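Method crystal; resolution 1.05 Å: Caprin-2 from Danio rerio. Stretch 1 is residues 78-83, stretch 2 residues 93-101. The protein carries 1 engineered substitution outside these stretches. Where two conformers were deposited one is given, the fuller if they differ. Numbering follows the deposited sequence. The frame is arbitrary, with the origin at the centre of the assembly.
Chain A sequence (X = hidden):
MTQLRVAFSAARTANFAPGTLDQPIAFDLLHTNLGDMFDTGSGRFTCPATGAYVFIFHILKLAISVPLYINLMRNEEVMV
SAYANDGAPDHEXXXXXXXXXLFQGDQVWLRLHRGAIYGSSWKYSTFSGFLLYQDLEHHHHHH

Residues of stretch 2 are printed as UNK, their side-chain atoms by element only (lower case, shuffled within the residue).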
# COMPACT_ATOMS: atom_id res chain seq x y z
N VAL A 78 -9.61 15.25 -7.84
CA VAL A 78 -9.41 14.19 -6.86
C VAL A 78 -9.54 12.82 -7.54
O VAL A 78 -10.57 12.51 -8.13
CB VAL A 78 -10.44 14.29 -5.71
CG1 VAL A 78 -10.35 13.06 -4.79
CG2 VAL A 78 -10.23 15.57 -4.92
N MET A 79 -8.48 12.01 -7.44
CA MET A 79 -8.50 10.69 -8.05
C MET A 79 -8.82 9.59 -7.04
O MET A 79 -9.70 8.77 -7.28
CB MET A 79 -7.16 10.41 -8.74
CG MET A 79 -6.78 11.49 -9.77
SD MET A 79 -8.05 11.95 -10.99
CE MET A 79 -8.04 10.50 -12.04
N VAL A 80 -8.10 9.56 -5.91
CA VAL A 80 -8.46 8.71 -4.78
C VAL A 80 -8.18 9.49 -3.51
O VAL A 80 -7.45 10.49 -3.54
CB VAL A 80 -7.68 7.36 -4.74
CG1 VAL A 80 -7.93 6.53 -5.99
CG2 VAL A 80 -6.18 7.57 -4.53
N SER A 81 -8.75 9.05 -2.39
CA SER A 81 -8.57 9.74 -1.13
C SER A 81 -8.28 8.77 0.01
O SER A 81 -8.48 7.56 -0.12
CB SER A 81 -9.82 10.56 -0.79
OG SER A 81 -10.12 11.48 -1.82
N ALA A 82 -7.81 9.32 1.12
CA ALA A 82 -7.54 8.52 2.30
C ALA A 82 -7.92 9.30 3.55
O ALA A 82 -7.83 10.53 3.58
CB ALA A 82 -6.08 8.10 2.36
N TYR A 83 -8.32 8.56 4.57
CA TYR A 83 -8.76 9.11 5.85
C TYR A 83 -8.04 8.40 6.97
O TYR A 83 -7.85 7.18 6.91
CB TYR A 83 -10.26 8.93 6.01
CG TYR A 83 -10.83 9.29 7.37
CD1 TYR A 83 -11.29 10.57 7.62
CD2 TYR A 83 -10.91 8.35 8.40
CE1 TYR A 83 -11.83 10.92 8.85
CE2 TYR A 83 -11.44 8.69 9.64
CZ TYR A 83 -11.90 9.98 9.86
OH TYR A 83 -12.44 10.35 11.08
N UNK A 93 -2.55 6.37 10.13
CA UNK A 93 -1.99 6.45 8.79
C UNK A 93 -3.07 6.49 7.73
O UNK A 93 -3.95 5.62 7.70
c UNK A 93 -1.05 5.26 8.53
o UNK A 93 -0.10 5.18 9.60
c UNK A 93 -0.31 5.41 7.21
N UNK A 94 -3.00 7.49 6.87
CA UNK A 94 -3.87 7.63 5.70
C UNK A 94 -3.10 7.17 4.48
O UNK A 94 -2.06 7.75 4.14
c UNK A 94 -4.33 9.07 5.54
N UNK A 95 -3.60 6.13 3.80
CA UNK A 95 -2.89 5.56 2.66
C UNK A 95 -3.84 5.19 1.54
O UNK A 95 -5.01 4.88 1.78
c UNK A 95 -2.08 4.33 3.09
o UNK A 95 -2.92 3.28 3.54
N UNK A 96 -3.33 5.23 0.32
CA UNK A 96 -4.05 4.71 -0.82
C UNK A 96 -3.06 4.53 -1.98
O UNK A 96 -1.84 4.68 -1.81
o UNK A 96 -6.23 3.77 -2.39
c UNK A 96 -6.41 4.80 -1.75
n UNK A 96 -7.63 5.28 -1.49
c UNK A 96 -5.23 5.61 -1.22
N UNK A 97 -3.60 4.19 -3.14
CA UNK A 97 -2.80 3.91 -4.31
C UNK A 97 -3.68 4.18 -5.53
O UNK A 97 -4.91 4.28 -5.40
n UNK A 97 -5.06 0.38 -5.70
c UNK A 97 -3.50 1.55 -4.68
c UNK A 97 -5.38 0.43 -4.42
n UNK A 97 -4.47 1.15 -3.78
c UNK A 97 -3.89 1.08 -5.89
c UNK A 97 -2.37 2.45 -4.31
N UNK A 98 -3.08 4.24 -6.71
CA UNK A 98 -3.86 4.31 -7.94
C UNK A 98 -2.99 3.91 -9.12
O UNK A 98 -1.77 4.06 -9.09
c UNK A 98 -4.42 5.71 -8.16
N UNK A 99 -3.63 3.39 -10.17
CA UNK A 99 -2.99 3.25 -11.46
C UNK A 99 -3.72 4.20 -12.41
O UNK A 99 -4.92 4.04 -12.64
c UNK A 99 -2.53 0.83 -10.98
c UNK A 99 -2.17 1.74 -13.29
c UNK A 99 -3.02 1.82 -12.02
N UNK A 100 -2.99 5.19 -12.92
CA UNK A 100 -3.60 6.26 -13.69
C UNK A 100 -3.03 6.36 -15.09
O UNK A 100 -1.82 6.21 -15.29
c UNK A 100 -3.89 7.76 -11.57
c UNK A 100 -5.38 7.50 -11.48
c UNK A 100 -3.39 7.61 -13.01
c UNK A 100 -3.55 9.15 -11.06
N UNK A 101 -3.91 6.64 -16.05
CA UNK A 101 -3.52 7.00 -17.39
C UNK A 101 -3.19 8.49 -17.41
O UNK A 101 -4.08 9.31 -17.20
c UNK A 101 -4.34 7.10 -19.81
c UNK A 101 -4.64 6.69 -18.38
o UNK A 101 -3.27 5.03 -20.36
n UNK A 101 -2.27 6.92 -21.04
c UNK A 101 -3.24 6.26 -20.43

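Position 93 has three side-chain atoms, a carbon that carries one oxygen and one carbon. Its CA-to-CB bond points away from stretch 1, and its approach is through the backbone, its O lying 4.3 Å from Tyr83 O. A beta-branched hydroxyl of this kind is threonine, Thr93.

Position 94 has a single side-chain carbon, its CB, which points toward stretch 1 and lies 3.8 Å from Ala82 CB and 4.0 Å from Tyr83 C. A lone methyl defines alanine. The CA atoms of Ala82 and Ala94 are 5.1 Å apart, and at this close spacing the two methyl groups are in direct contact.

Position 95 has one carbon followed by one oxygen. The side chain starts away from stretch 1 and comes no nearer to it than 5.5 Å. The backbone makes the contact instead, with the O of position 95 3.4 Å from Ala82 CB. A hydroxymethyl group is serine, and Ser95 is in the p rotamer in the given conformer.

Position 96 has two carbons, the second bonded to an oxygen and a nitrogen. The terminal nitrogen lies 2.8 Å from Ser81 O. The planar terminal group one carbon beyond CB is a carboxamide, and the residue is asparagine. The nitrogen, ND2 of Asn96, donates a hydrogen bond to Ser81 O with an N-H...O angle of 162°, close to linear. Its amide oxygen turns back to its own strand: the backbone N of position 97 donates to Asn96 OD1 at 2.8 Å, with an angle of 149°. A chi1 of -145°, between wells, accompanies this double engagement.

Position 97 has one carbon leading to a five-membered ring of three carbons and two nitrogens. The CA-to-CB bond points away, and the ring nitrogens are hydrogen-bonded elsewhere in the structure. Its backbone still meets stretch 1, with the O of position 97 3.6 Å from Val80 CG2. The ring is an imidazole, hence histidine, His97.

Position 98 again has one carbon, its CB, pointing toward stretch 1 and 4.2 Å from Val80 CG1; a lone methyl is alanine. The Val80 and Ala98 CA atoms are nevertheless 7.1 Å apart.

Position 99 has a carbon carrying two carbons, buried but without contact to stretch 1: valine, Val99.

Position 100 has four carbons forked at the second. The CA-to-CB bond points toward stretch 1, and one terminal carbon lies 4.0 Å from Met79 CE. The fork is the mark of leucine, and the touching atom is Leu100 CD2.

Position 101 has three carbons, the third carrying an oxygen and a nitrogen. It is out of reach of stretch 1 and touches a crystal neighbour; it is glutamine, Gln101.

The two strands run nearly antiparallel, at 159°, and their axes approach to 5.3 Å. No backbone-to-backbone hydrogen bond joins them; the sole hydrogen bond across is the carboxamide of Asn96 to the carbonyl of Ser81. Around it, apolar pairs step along the contact, from Ala82 with Ala94 through Val80 with Ala98 to Met79 with Leu100. The longer side chains reach across where the backbones are farther apart, and the 387 Å² buried combines this packing with one directional polar link.

Stretch 2, residues 93-101: TASNHAVLQ
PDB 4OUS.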